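Local coordinates for protein 2-aminomuconate 6-semialdehyde dehydrogenase (Burkholderia cenocepacia, PDB 4U3W) that probably oxidises 2-aminomuconate 6-semialdehyde to 2-aminomuconate using NAD+, as a four-chain member of the aldehyde dehydrogenase family, at residues 41-49 / 382-390; 107-116 / 338-349. One frame throughout, in Å; residues are numbered along the deposited sequence. Where two conformers were deposited one is given.

Interaction 1: 41-49 / 382-390. With MG (magnesium ion), chain C.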
ATOM      1  N   ASN A  41      20.392   3.865 -43.650  1.00 30.18           N
ATOM      2  CA  ASN A  41      20.886   3.606 -42.264  1.00 25.95           C
ATOM      3  C   ASN A  41      22.410   3.446 -42.388  1.00 25.66           C
ATOM      4  O   ASN A  41      22.865   2.592 -43.117  1.00 27.16           O
ATOM      5  CB  ASN A  41      20.238   2.360 -41.655  1.00 24.88           C
ATOM      6  CG  ASN A  41      20.789   2.019 -40.233  1.00 28.79           C
ATOM      7  OD1 ASN A  41      21.252   2.892 -39.507  1.00 28.68           O
ATOM      8  ND2 ASN A  41      20.675   0.754 -39.840  1.00 26.91           N
ATOM      9  N   LEU A  42      23.175   4.328 -41.766  1.00 27.63           N
ATOM     10  CA  LEU A  42      24.648   4.334 -41.920  1.00 29.90           C
ATOM     11  C   LEU A  42      25.347   3.946 -40.634  1.00 25.80           C
ATOM     12  O   LEU A  42      24.886   4.294 -39.540  1.00 28.08           O
ATOM     13  CB  LEU A  42      25.159   5.706 -42.354  1.00 33.31           C
ATOM     14  CG  LEU A  42      24.529   6.291 -43.603  1.00 33.41           C
ATOM     15  CD1 LEU A  42      25.050   7.719 -43.799  1.00 39.04           C
ATOM     16  CD2 LEU A  42      24.827   5.402 -44.803  1.00 28.74           C
ATOM     17  N   SER A  43      26.447   3.199 -40.757  1.00 27.48           N
ATOM     18  CA  SER A  43      27.242   2.790 -39.588  1.00 25.87           C
ATOM     19  C   SER A  43      27.984   3.957 -38.916  1.00 25.91           C
ATOM     20  O   SER A  43      28.640   4.736 -39.567  1.00 26.42           O
ATOM     21  CB  SER A  43      28.286   1.740 -40.004  1.00 28.42           C
ATOM     22  OG  SER A  43      29.210   1.569 -38.942  1.00 30.36           O
ATOM     23  N   PRO A  44      27.963   4.035 -37.596  1.00 23.91           N
ATOM     24  CA  PRO A  44      28.753   5.085 -36.959  1.00 25.61           C
ATOM     25  C   PRO A  44      30.228   4.652 -36.786  1.00 25.36           C
ATOM     26  O   PRO A  44      31.049   5.411 -36.335  1.00 25.85           O
ATOM     27  CB  PRO A  44      28.065   5.242 -35.615  1.00 27.18           C
ATOM     28  CG  PRO A  44      27.600   3.842 -35.305  1.00 28.12           C
ATOM     29  CD  PRO A  44      27.158   3.275 -36.631  1.00 25.56           C
ATOM     30  N   VAL A  45      30.529   3.408 -37.122  1.00 26.38           N
ATOM     31  CA  VAL A  45      31.920   2.926 -37.027  1.00 28.77           C
ATOM     32  C   VAL A  45      32.716   3.286 -38.304  1.00 28.42           C
ATOM     33  O   VAL A  45      33.854   3.760 -38.211  1.00 26.75           O
ATOM     34  CB  VAL A  45      31.991   1.418 -36.824  1.00 29.71           C
ATOM     35  CG1 VAL A  45      33.460   0.948 -36.834  1.00 30.70           C
ATOM     36  CG2 VAL A  45      31.330   1.038 -35.484  1.00 28.06           C
ATOM     37  N   ASP A  46      32.148   3.053 -39.491  1.00 27.66           N
ATOM     38  CA  ASP A  46      32.900   3.367 -40.732  1.00 29.45           C
ATOM     39  C   ASP A  46      32.057   4.095 -41.794  1.00 29.97           C
ATOM     40  O   ASP A  46      32.500   4.286 -42.939  1.00 33.33           O
ATOM     41  CB  ASP A  46      33.501   2.099 -41.354  1.00 30.87           C
ATOM     42  CG  ASP A  46      32.430   1.074 -41.749  1.00 36.08           C
ATOM     43  OD1 ASP A  46      31.217   1.451 -41.851  1.00 32.05           O
ATOM     44  OD2 ASP A  46      32.824  -0.104 -41.976  1.00 37.56           O
ATOM     45  N   GLY A  47      30.842   4.492 -41.443  1.00 28.89           N
ATOM     46  CA  GLY A  47      30.003   5.238 -42.392  1.00 28.34           C
ATOM     47  C   GLY A  47      29.365   4.456 -43.529  1.00 32.96           C
ATOM     48  O   GLY A  47      28.633   5.023 -44.373  1.00 38.08           O
ATOM     49  N   ARG A  48      29.604   3.160 -43.593  1.00 33.16           N
ATOM     50  CA  ARG A  48      29.038   2.343 -44.690  1.00 33.12           C
ATOM     51  C   ARG A  48      27.515   2.276 -44.541  1.00 32.09           C
ATOM     52  O   ARG A  48      26.998   2.362 -43.419  1.00 29.01           O
ATOM     53  CB  ARG A  48      29.625   0.910 -44.665  1.00 34.93           C
ATOM     54  CG  ARG A  48      29.025   0.004 -43.507  1.00 55.33           C
ATOM     55  CD  ARG A  48      29.899  -1.189 -43.035  1.00 58.01           C
ATOM     56  NE  ARG A  48      29.218  -1.993 -42.007  1.00 58.01           N
ATOM     57  CZ  ARG A  48      29.573  -2.103 -40.721  1.00 60.00           C
ATOM     58  NH1 ARG A  48      30.655  -1.489 -40.259  1.00 64.45           N
ATOM     59  NH2 ARG A  48      28.858  -2.858 -39.880  1.00 58.10           N
ATOM     60  N   LYS A  49      26.801   2.120 -45.658  1.00 31.54           N
ATOM     61  CA  LYS A  49      25.364   1.928 -45.616  1.00 30.87           C
ATOM     62  C   LYS A  49      25.011   0.513 -45.128  1.00 29.27           C
ATOM     63  O   LYS A  49      25.561  -0.461 -45.617  1.00 32.98           O
ATOM     64  CB  LYS A  49      24.798   2.190 -47.018  1.00 32.86           C
ATOM     65  CG  LYS A  49      23.274   2.054 -47.119  1.00 33.83           C
ATOM     66  CD  LYS A  49      22.926   2.321 -48.607  1.00 34.66           C
ATOM     67  CE  LYS A  49      21.522   1.989 -48.920  1.00 37.14           C
ATOM     68  NZ  LYS A  49      21.052   2.768 -50.102  1.00 34.77           N
ATOM     69  N   ASP A 382      42.308   4.579 -41.498  1.00 36.56           N
ATOM     70  CA  ASP A 382      41.526   3.671 -42.344  1.00 36.09           C
ATOM     71  C   ASP A 382      40.047   4.104 -42.218  1.00 37.00           C
ATOM     72  O   ASP A 382      39.769   5.191 -41.702  1.00 37.59           O
ATOM     73  CB  ASP A 382      41.728   2.184 -41.937  1.00 42.57           C
ATOM     74  CG  ASP A 382      41.424   1.908 -40.460  1.00 44.25           C
ATOM     75  OD1 ASP A 382      40.503   2.533 -39.877  1.00 40.30           O
ATOM     76  OD2 ASP A 382      42.121   1.046 -39.834  1.00 48.05           O
ATOM     77  N   ALA A 383      39.126   3.246 -42.645  1.00 34.12           N
ATOM     78  CA  ALA A 383      37.713   3.641 -42.739  1.00 34.64           C
ATOM     79  C   ALA A 383      37.072   3.966 -41.374  1.00 30.36           C
ATOM     80  O   ALA A 383      36.041   4.586 -41.349  1.00 33.38           O
ATOM     81  CB  ALA A 383      36.909   2.557 -43.479  1.00 34.67           C
ATOM     82  N   ARG A 384      37.676   3.573 -40.250  1.00 28.83           N
ATOM     83  CA  ARG A 384      37.146   3.980 -38.962  1.00 29.64           C
ATOM     84  C   ARG A 384      37.137   5.529 -38.856  1.00 33.01           C
ATOM     85  O   ARG A 384      36.378   6.112 -38.054  1.00 30.22           O
ATOM     86  CB  ARG A 384      37.964   3.351 -37.820  1.00 29.54           C
ATOM     87  CG  ARG A 384      37.764   1.818 -37.688  1.00 32.07           C
ATOM     88  CD  ARG A 384      38.771   1.238 -36.681  1.00 33.72           C
ATOM     89  NE  ARG A 384      40.150   1.375 -37.178  1.00 31.23           N
ATOM     90  CZ  ARG A 384      41.232   1.029 -36.471  1.00 34.27           C
ATOM     91  NH1 ARG A 384      41.110   0.496 -35.261  1.00 36.14           N
ATOM     92  NH2 ARG A 384      42.444   1.224 -36.990  1.00 33.50           N
ATOM     93  N   ASP A 385      37.985   6.197 -39.658  1.00 30.53           N
ATOM     94  CA  ASP A 385      37.990   7.638 -39.656  1.00 31.26           C
ATOM     95  C   ASP A 385      36.742   8.171 -40.335  1.00 31.46           C
ATOM     96  O   ASP A 385      36.503   9.362 -40.273  1.00 33.33           O
ATOM     97  CB  ASP A 385      39.236   8.237 -40.375  1.00 31.49           C
ATOM     98  CG  ASP A 385      40.515   8.049 -39.584  1.00 34.51           C
ATOM     99  OD1 ASP A 385      40.433   7.965 -38.347  1.00 34.06           O
ATOM    100  OD2 ASP A 385      41.616   8.035 -40.201  1.00 36.32           O
ATOM    101  N   ASP A 386      36.028   7.326 -41.079  1.00 30.29           N
ATOM    102  CA  ASP A 386      34.788   7.758 -41.737  1.00 30.69           C
ATOM    103  C   ASP A 386      33.584   7.618 -40.790  1.00 30.38           C
ATOM    104  O   ASP A 386      32.454   8.010 -41.150  1.00 28.32           O
ATOM    105  CB  ASP A 386      34.528   6.960 -43.000  1.00 31.95           C
ATOM    106  CG  ASP A 386      35.611   7.223 -44.070  1.00 37.51           C
ATOM    107  OD1 ASP A 386      36.301   8.263 -43.979  1.00 39.43           O
ATOM    108  OD2 ASP A 386      35.735   6.403 -44.989  1.00 38.65           O
ATOM    109  N   GLY A 387      33.842   7.066 -39.620  1.00 27.51           N
ATOM    110  CA  GLY A 387      32.852   6.953 -38.546  1.00 27.85           C
ATOM    111  C   GLY A 387      32.825   8.194 -37.651  1.00 29.14           C
ATOM    112  O   GLY A 387      33.194   9.324 -38.077  1.00 27.30           O
ATOM    113  N   ALA A 388      32.378   8.006 -36.408  1.00 28.86           N
ATOM    114  CA  ALA A 388      32.034   9.168 -35.585  1.00 28.93           C
ATOM    115  C   ALA A 388      32.708   9.111 -34.256  1.00 26.48           C
ATOM    116  O   ALA A 388      32.074   9.393 -33.226  1.00 27.44           O
ATOM    117  CB  ALA A 388      30.473   9.272 -35.395  1.00 32.70           C
ATOM    118  N   PHE A 389      33.996   8.740 -34.241  1.00 26.70           N
ATOM    119  CA  PHE A 389      34.698   8.587 -32.955  1.00 28.33           C
ATOM    120  C   PHE A 389      35.178   9.890 -32.341  1.00 30.36           C
ATOM    121  O   PHE A 389      35.632  10.789 -33.048  1.00 31.79           O
ATOM    122  CB  PHE A 389      35.933   7.664 -33.099  1.00 29.09           C
ATOM    123  CG  PHE A 389      35.588   6.235 -33.389  1.00 28.20           C
ATOM    124  CD1 PHE A 389      35.373   5.341 -32.337  1.00 27.46           C
ATOM    125  CD2 PHE A 389      35.445   5.795 -34.705  1.00 28.67           C
ATOM    126  CE1 PHE A 389      35.081   4.012 -32.571  1.00 25.11           C
ATOM    127  CE2 PHE A 389      35.122   4.458 -34.964  1.00 30.18           C
ATOM    128  CZ  PHE A 389      34.928   3.563 -33.884  1.00 27.94           C
ATOM    129  N   VAL A 390      35.107   9.970 -31.017  1.00 27.41           N
ATOM    130  CA  VAL A 390      35.814  11.043 -30.307  0.52 28.98           C
ATOM    131  C   VAL A 390      36.399  10.480 -29.041  1.00 30.33           C
ATOM    132  O   VAL A 390      35.962   9.434 -28.543  1.00 31.87           O
ATOM    133  CB  VAL A 390      34.933  12.251 -29.922  0.52 29.60           C
ATOM    134  CG1 VAL A 390      34.277  12.894 -31.164  0.52 29.56           C
ATOM    135  CG2 VAL A 390      33.872  11.823 -28.927  0.52 27.65           C
TER
HETATM  136 MG    MG C 501      23.676   6.195 -38.427  1.00 38.16          MG
HETATM  137  O   HOH W   1      22.652   4.340 -37.879  1.00 26.46           O
HETATM  138  O   HOH W   2      22.114   6.215 -39.846  1.00 33.45           O
HETATM  139  O   HOH W   3      29.771   7.659 -39.947  1.00 44.50           O
HETATM  140  O   HOH W   4      34.146   4.454 -45.393  1.00 48.53           O
HETATM  141  O   HOH W   5      23.499   8.367 -39.827  1.00 43.60           O
HETATM  142  O   HOH W   6      25.792   7.233 -38.016  1.00 31.81           O
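The ring of Phe389 presents its edge to the backbone of Val45: the carbonyl O of Val45 lies near the ring plane, 3.6 Å from CE2 of Phe389. CG of Phe389 stands beside its own backbone N (chi1 -68°), which brings the ring back toward the neighbouring loop, where CZ also meets CG1 of Val45. A second flat group, the guanidinium of Arg48, has CB of Ser43 over one face and OD2 of Asp46 at its edge, in plane. The third, that of Arg384, grips Asp382 side-on, NE to OD1 and NH2 to OD2.

The contact illustrates how a beta-hairpin loop can be held from outside. The loop joins antiparallel strands 38-42 and 49-54, and it packs on the 3-10 segment 383-386 and the chain that follows. Within it, Ser43 OG accepts from Val45 N in an ST turn, and Asp46 OD1 from Arg48 N in an Asx turn. Arg48 NH1 adds a salt bridge to Asp46 OD2 (3.1 Å), arriving 48° out of the carboxylate plane.

Across the interface Ala388 N donates to Pro44 O at 2.9 Å, though with a bent N-H...O angle of 138°. Gly387 has no side chain to hold the backbones apart, and its CA comes within 3.2 Å of Pro44 O. CA-H...O contacts complete the seam: Val45 O receives them from Arg384 and Gly387, while Asp46 CA gives one to Ala383 O.

At the strand end, Leu42 O binds a magnesium ion at 2.5 Å, with four waters and Glu200 in the same site. Nearer the seam another water spans the two segments, donating to Ser43 O at 3.2 Å and to Asp386 O at 3.0 Å.

Interaction 2: 107-116 / 338-349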
ATOM      1  N   VAL A 107      24.602  -3.612 -32.017  1.00 28.14           N
ATOM      2  CA  VAL A 107      25.996  -3.247 -32.296  1.00 30.01           C
ATOM      3  C   VAL A 107      26.154  -2.541 -33.664  1.00 30.67           C
ATOM      4  O   VAL A 107      26.881  -1.526 -33.788  1.00 29.53           O
ATOM      5  CB  VAL A 107      26.907  -4.510 -32.256  1.00 29.41           C
ATOM      6  CG1 VAL A 107      28.280  -4.180 -32.728  1.00 29.64           C
ATOM      7  CG2 VAL A 107      26.940  -5.090 -30.796  1.00 31.47           C
ATOM      8  N   ALA A 108      25.481  -3.060 -34.684  1.00 30.57           N
ATOM      9  CA  ALA A 108      25.644  -2.471 -36.034  1.00 29.04           C
ATOM     10  C   ALA A 108      25.141  -1.022 -36.070  1.00 28.53           C
ATOM     11  O   ALA A 108      25.809  -0.152 -36.646  1.00 27.94           O
ATOM     12  CB  ALA A 108      24.916  -3.320 -37.078  1.00 29.78           C
ATOM     13  N   ASP A 109      23.980  -0.760 -35.436  1.00 26.97           N
ATOM     14  CA  ASP A 109      23.390   0.579 -35.363  1.00 29.18           C
ATOM     15  C   ASP A 109      24.170   1.567 -34.492  1.00 28.22           C
ATOM     16  O   ASP A 109      24.258   2.753 -34.825  1.00 31.97           O
ATOM     17  CB  ASP A 109      21.958   0.496 -34.815  1.00 31.29           C
ATOM     18  CG  ASP A 109      20.931   0.094 -35.871  1.00 31.54           C
ATOM     19  OD1 ASP A 109      21.301  -0.269 -37.020  1.00 29.56           O
ATOM     20  OD2 ASP A 109      19.737   0.059 -35.488  1.00 29.01           O
ATOM     21  N   THR A 110      24.695   1.106 -33.363  1.00 28.21           N
ATOM     22  CA  THR A 110      25.281   2.031 -32.391  1.00 28.30           C
ATOM     23  C   THR A 110      26.802   1.990 -32.235  1.00 29.14           C
ATOM     24  O   THR A 110      27.357   2.921 -31.693  1.00 27.91           O
ATOM     25  CB  THR A 110      24.733   1.795 -30.996  1.00 30.26           C
ATOM     26  OG1 THR A 110      25.187   0.509 -30.528  1.00 29.04           O
ATOM     27  CG2 THR A 110      23.173   1.875 -31.052  1.00 26.68           C
ATOM     28  N   GLY A 111      27.468   0.944 -32.705  1.00 31.22           N
ATOM     29  CA  GLY A 111      28.916   0.821 -32.522  1.00 29.64           C
ATOM     30  C   GLY A 111      29.293   0.357 -31.122  1.00 27.50           C
ATOM     31  O   GLY A 111      30.457   0.333 -30.773  1.00 28.94           O
ATOM     32  N   ARG A 112      28.298  -0.019 -30.312  1.00 27.38           N
ATOM     33  CA  ARG A 112      28.538  -0.299 -28.888  1.00 32.11           C
ATOM     34  C   ARG A 112      29.395  -1.556 -28.737  1.00 30.28           C
ATOM     35  O   ARG A 112      29.191  -2.503 -29.471  1.00 30.72           O
ATOM     36  CB  ARG A 112      27.206  -0.501 -28.150  1.00 31.75           C
ATOM     37  CG  ARG A 112      27.345  -0.466 -26.601  1.00 50.08           C
ATOM     38  CD  ARG A 112      26.057   0.015 -25.905  1.00 54.08           C
ATOM     39  NE  ARG A 112      26.076  -0.270 -24.463  1.00 60.85           N
ATOM     40  CZ  ARG A 112      26.822   0.393 -23.582  1.00 62.64           C
ATOM     41  NH1 ARG A 112      27.579   1.391 -23.992  1.00 64.57           N
ATOM     42  NH2 ARG A 112      26.805   0.082 -22.298  1.00 63.31           N
ATOM     43  N   PRO A 113      30.371  -1.550 -27.828  1.00 29.85           N
ATOM     44  CA  PRO A 113      31.204  -2.764 -27.696  1.00 32.54           C
ATOM     45  C   PRO A 113      30.331  -4.013 -27.446  1.00 32.22           C
ATOM     46  O   PRO A 113      29.344  -3.947 -26.671  1.00 29.10           O
ATOM     47  CB  PRO A 113      32.100  -2.450 -26.482  1.00 35.72           C
ATOM     48  CG  PRO A 113      32.305  -0.939 -26.559  1.00 36.57           C
ATOM     49  CD  PRO A 113      30.910  -0.412 -27.066  1.00 30.32           C
ATOM     50  N   VAL A 114      30.664  -5.118 -28.104  1.00 30.97           N
ATOM     51  CA  VAL A 114      29.801  -6.300 -28.047  1.00 32.08           C
ATOM     52  C   VAL A 114      29.472  -6.784 -26.648  1.00 36.20           C
ATOM     53  O   VAL A 114      28.288  -7.092 -26.355  1.00 36.10           O
ATOM     54  CB  VAL A 114      30.410  -7.455 -28.859  1.00 37.20           C
ATOM     55  CG1 VAL A 114      29.508  -8.730 -28.764  1.00 43.63           C
ATOM     56  CG2 VAL A 114      30.538  -7.051 -30.312  1.00 38.11           C
ATOM     57  N   ALA A 115      30.487  -6.862 -25.770  1.00 36.62           N
ATOM     58  CA  ALA A 115      30.259  -7.398 -24.437  1.00 38.70           C
ATOM     59  C   ALA A 115      29.233  -6.566 -23.666  1.00 39.74           C
ATOM     60  O   ALA A 115      28.480  -7.090 -22.842  1.00 38.54           O
ATOM     61  CB  ALA A 115      31.597  -7.493 -23.654  1.00 44.08           C
ATOM     62  N   GLN A 116      29.186  -5.264 -23.958  1.00 38.30           N
ATOM     63  CA  GLN A 116      28.281  -4.376 -23.242  1.00 37.77           C
ATOM     64  C   GLN A 116      26.859  -4.475 -23.833  1.00 35.54           C
ATOM     65  O   GLN A 116      25.858  -4.352 -23.117  1.00 38.73           O
ATOM     66  CB  GLN A 116      28.827  -2.931 -23.292  1.00 39.38           C
ATOM     67  CG  GLN A 116      30.203  -2.783 -22.581  1.00 61.09           C
ATOM     68  CD  GLN A 116      31.027  -1.557 -23.058  1.00 65.40           C
ATOM     69  OE1 GLN A 116      30.494  -0.650 -23.723  1.00 64.79           O
ATOM     70  NE2 GLN A 116      32.329  -1.534 -22.718  1.00 63.89           N
ATOM     71  N   PRO A 338      33.660  -2.416 -32.582  1.00 34.16           N
ATOM     72  CA  PRO A 338      33.153  -3.417 -31.622  1.00 35.13           C
ATOM     73  C   PRO A 338      33.630  -4.845 -31.912  1.00 41.35           C
ATOM     74  O   PRO A 338      33.649  -5.652 -30.985  1.00 44.25           O
ATOM     75  CB  PRO A 338      31.628  -3.323 -31.770  1.00 34.80           C
ATOM     76  CG  PRO A 338      31.374  -2.706 -33.146  1.00 30.84           C
ATOM     77  CD  PRO A 338      32.598  -1.825 -33.429  1.00 31.61           C
ATOM     78  N   GLU A 339      34.043  -5.160 -33.135  1.00 43.73           N
ATOM     79  CA  GLU A 339      34.576  -6.501 -33.382  1.00 51.63           C
ATOM     80  C   GLU A 339      35.937  -6.784 -32.698  1.00 55.04           C
ATOM     81  O   GLU A 339      36.306  -7.944 -32.525  1.00 56.54           O
ATOM     82  CB  GLU A 339      34.726  -6.754 -34.870  1.00 57.74           C
ATOM     83  CG  GLU A 339      35.657  -5.780 -35.563  1.00 61.52           C
ATOM     84  CD  GLU A 339      34.907  -4.623 -36.217  1.00 62.68           C
ATOM     85  OE1 GLU A 339      33.796  -4.255 -35.725  1.00 61.13           O
ATOM     86  OE2 GLU A 339      35.432  -4.095 -37.233  1.00 64.07           O
ATOM     87  N   ASP A 340      36.679  -5.744 -32.324  1.00 51.90           N
ATOM     88  CA  ASP A 340      37.910  -5.929 -31.534  1.00 50.47           C
ATOM     89  C   ASP A 340      37.584  -6.188 -30.071  1.00 50.91           C
ATOM     90  O   ASP A 340      37.017  -5.334 -29.411  1.00 47.41           O
ATOM     91  CB  ASP A 340      38.803  -4.698 -31.642  1.00 49.89           C
ATOM     92  CG  ASP A 340      40.177  -4.915 -31.036  1.00 54.70           C
ATOM     93  OD1 ASP A 340      40.338  -5.732 -30.095  1.00 55.61           O
ATOM     94  OD2 ASP A 340      41.115  -4.245 -31.497  1.00 58.38           O
ATOM     95  N   PRO A 341      38.006  -7.356 -29.528  1.00 56.62           N
ATOM     96  CA  PRO A 341      37.652  -7.686 -28.140  1.00 55.26           C
ATOM     97  C   PRO A 341      38.277  -6.705 -27.137  1.00 50.51           C
ATOM     98  O   PRO A 341      37.795  -6.597 -26.001  1.00 52.32           O
ATOM     99  CB  PRO A 341      38.237  -9.096 -27.940  1.00 57.91           C
ATOM    100  CG  PRO A 341      38.545  -9.599 -29.296  1.00 60.18           C
ATOM    101  CD  PRO A 341      38.878  -8.386 -30.122  1.00 59.98           C
ATOM    102  N   ALA A 342      39.328  -6.008 -27.561  1.00 46.89           N
ATOM    103  CA  ALA A 342      40.017  -5.011 -26.745  1.00 44.64           C
ATOM    104  C   ALA A 342      39.333  -3.633 -26.670  1.00 42.91           C
ATOM    105  O   ALA A 342      39.670  -2.801 -25.817  1.00 41.80           O
ATOM    106  CB  ALA A 342      41.455  -4.834 -27.262  1.00 46.71           C
ATOM    107  N   THR A 343      38.390  -3.365 -27.566  1.00 40.10           N
ATOM    108  CA  THR A 343      37.708  -2.076 -27.550  1.00 35.53           C
ATOM    109  C   THR A 343      36.919  -1.875 -26.265  1.00 31.15           C
ATOM    110  O   THR A 343      36.108  -2.721 -25.874  1.00 31.12           O
ATOM    111  CB  THR A 343      36.775  -1.953 -28.791  1.00 30.42           C
ATOM    112  OG1 THR A 343      37.597  -1.882 -29.969  1.00 32.61           O
ATOM    113  CG2 THR A 343      35.908  -0.704 -28.724  1.00 29.44           C
ATOM    114  N   THR A 344      37.095  -0.745 -25.605  1.00 29.95           N
ATOM    115  CA  THR A 344      36.216  -0.505 -24.466  1.00 31.79           C
ATOM    116  C   THR A 344      35.369   0.754 -24.562  1.00 35.05           C
ATOM    117  O   THR A 344      34.519   1.000 -23.687  1.00 34.76           O
ATOM    118  CB  THR A 344      37.019  -0.442 -23.129  1.00 32.02           C
ATOM    119  OG1 THR A 344      38.138   0.423 -23.285  1.00 31.03           O
ATOM    120  CG2 THR A 344      37.482  -1.830 -22.777  1.00 37.91           C
ATOM    121  N   MET A 345      35.549   1.541 -25.630  1.00 34.25           N
ATOM    122  CA  MET A 345      34.615   2.633 -25.886  1.00 33.29           C
ATOM    123  C   MET A 345      34.343   2.712 -27.410  1.00 28.04           C
ATOM    124  O   MET A 345      35.276   2.669 -28.210  1.00 28.74           O
ATOM    125  CB  MET A 345      35.172   3.981 -25.357  1.00 29.94           C
ATOM    126  CG  MET A 345      34.066   5.080 -25.248  1.00 34.82           C
ATOM    127  SD  MET A 345      34.578   6.736 -24.700  1.00 36.63           S
ATOM    128  CE  MET A 345      35.038   7.449 -26.258  1.00 33.20           C
ATOM    129  N   GLY A 346      33.081   2.834 -27.792  1.00 27.12           N
ATOM    130  CA  GLY A 346      32.694   2.945 -29.213  1.00 28.83           C
ATOM    131  C   GLY A 346      32.567   4.384 -29.713  1.00 26.32           C
ATOM    132  O   GLY A 346      32.929   5.312 -29.009  1.00 25.59           O
ATOM    133  N   PRO A 347      32.076   4.563 -30.954  1.00 27.25           N
ATOM    134  CA  PRO A 347      31.878   5.885 -31.551  1.00 24.96           C
ATOM    135  C   PRO A 347      30.608   6.599 -30.985  1.00 27.64           C
ATOM    136  O   PRO A 347      29.755   5.954 -30.349  1.00 28.54           O
ATOM    137  CB  PRO A 347      31.641   5.553 -33.055  1.00 24.46           C
ATOM    138  CG  PRO A 347      30.957   4.244 -33.046  1.00 23.13           C
ATOM    139  CD  PRO A 347      31.619   3.470 -31.834  1.00 22.75           C
ATOM    140  N   LEU A 348      30.471   7.892 -31.257  1.00 27.71           N
ATOM    141  CA  LEU A 348      29.143   8.561 -31.171  1.00 25.84           C
ATOM    142  C   LEU A 348      28.214   8.046 -32.242  1.00 28.47           C
ATOM    143  O   LEU A 348      28.618   7.331 -33.201  1.00 28.49           O
ATOM    144  CB  LEU A 348      29.275  10.073 -31.295  1.00 27.24           C
ATOM    145  CG  LEU A 348      30.232  10.642 -30.236  1.00 28.70           C
ATOM    146  CD1 LEU A 348      30.416  12.174 -30.445  1.00 29.05           C
ATOM    147  CD2 LEU A 348      29.837  10.334 -28.822  1.00 30.87           C
ATOM    148  N   ILE A 349      26.927   8.383 -32.077  1.00 26.54           N
ATOM    149  CA  ILE A 349      25.904   7.787 -32.893  1.00 25.89           C
ATOM    150  C   ILE A 349      26.019   8.170 -34.363  1.00 26.90           C
ATOM    151  O   ILE A 349      25.586   7.399 -35.215  1.00 27.68           O
ATOM    152  CB  ILE A 349      24.463   8.171 -32.371  1.00 32.08           C
ATOM    153  CG1 ILE A 349      23.396   7.328 -33.043  1.00 29.61           C
ATOM    154  CG2 ILE A 349      24.205   9.696 -32.483  1.00 26.13           C
ATOM    155  CD1 ILE A 349      23.563   5.827 -32.707  1.00 32.28           C
TER
HETATM  156  O   HOH W   7      24.101   5.080 -36.115  1.00 34.86           O
HETATM  157  O   HOH W   8      29.237   3.469 -29.516  1.00 27.39           O
HETATM  158  O   HOH W   9      26.487   5.452 -30.533  1.00 29.87           O
HETATM  159  O   HOH W  10      34.107  -4.762 -28.049  1.00 49.14           O
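CG1 of Val107 presses on the ring of Pro338, 3.5 Å from its CG, tighter than usual van der Waals contact. The other apolar pair also falls on this proline, with CG2 of Val114 lying 4.1 Å from CB of Pro338.

Elsewhere side-chain carbons rest on the backbone. CB of Pro338 touches Arg112 O, and CG2 of Val114 meets Pro338 O. Pro113 lays its CG and CD against the backbone from Thr344 to Gly346, 4.0 Å from CD to Gly346 N. Pro347 applies CD to Gly111 O at 3.5 Å. Ile349 CG1 runs anti to the backbone N (chi1 -168°), carrying CD1 to 3.8 Å from Asp109 O.

Direct polar contact is slight: Gln116 NE2 reaches Thr344 O in a straight but weak hydrogen bond of 3.5 Å. Water does more, since one molecule donates to both Thr110 O (2.9 Å) and Pro347 O (2.7 Å), tying the two carbonyls together. The charged ends look elsewhere: Arg112 pairs with Asp121, and Asp109 bonds to Ser203.

In the fold, the contact fits a bend between helices to an irregular loop. Helix 99-110 ends at Thr110, Gly111 leaves it with positive phi, and Pro113 stands at the N-cap position of helix 114-138; against this bend lies the coil running from helix 319-331 to helix 351-366.

Along the chain the order is 41-49, 107-116, 338-349, 382-390, so interaction 1 encloses interaction 2. Their centres lie 12 Å apart on the same side of the chain's centre, and they touch: Ala388 O probably accepts from Leu348 N, and Asn41 ND2 probably donates to Asp109 OD1. Each contact pairs an early segment, at the hairpin 38-54 or the bend between helices 99-110 and 114-138, with a late loop, between strands 370-373 and 393-396 or between helices 319-331 and 351-366. As in other aldehyde dehydrogenases, these parts probably belong to the cofactor-binding and catalytic domains, so the two touching contacts probably lie at the interface between those domains.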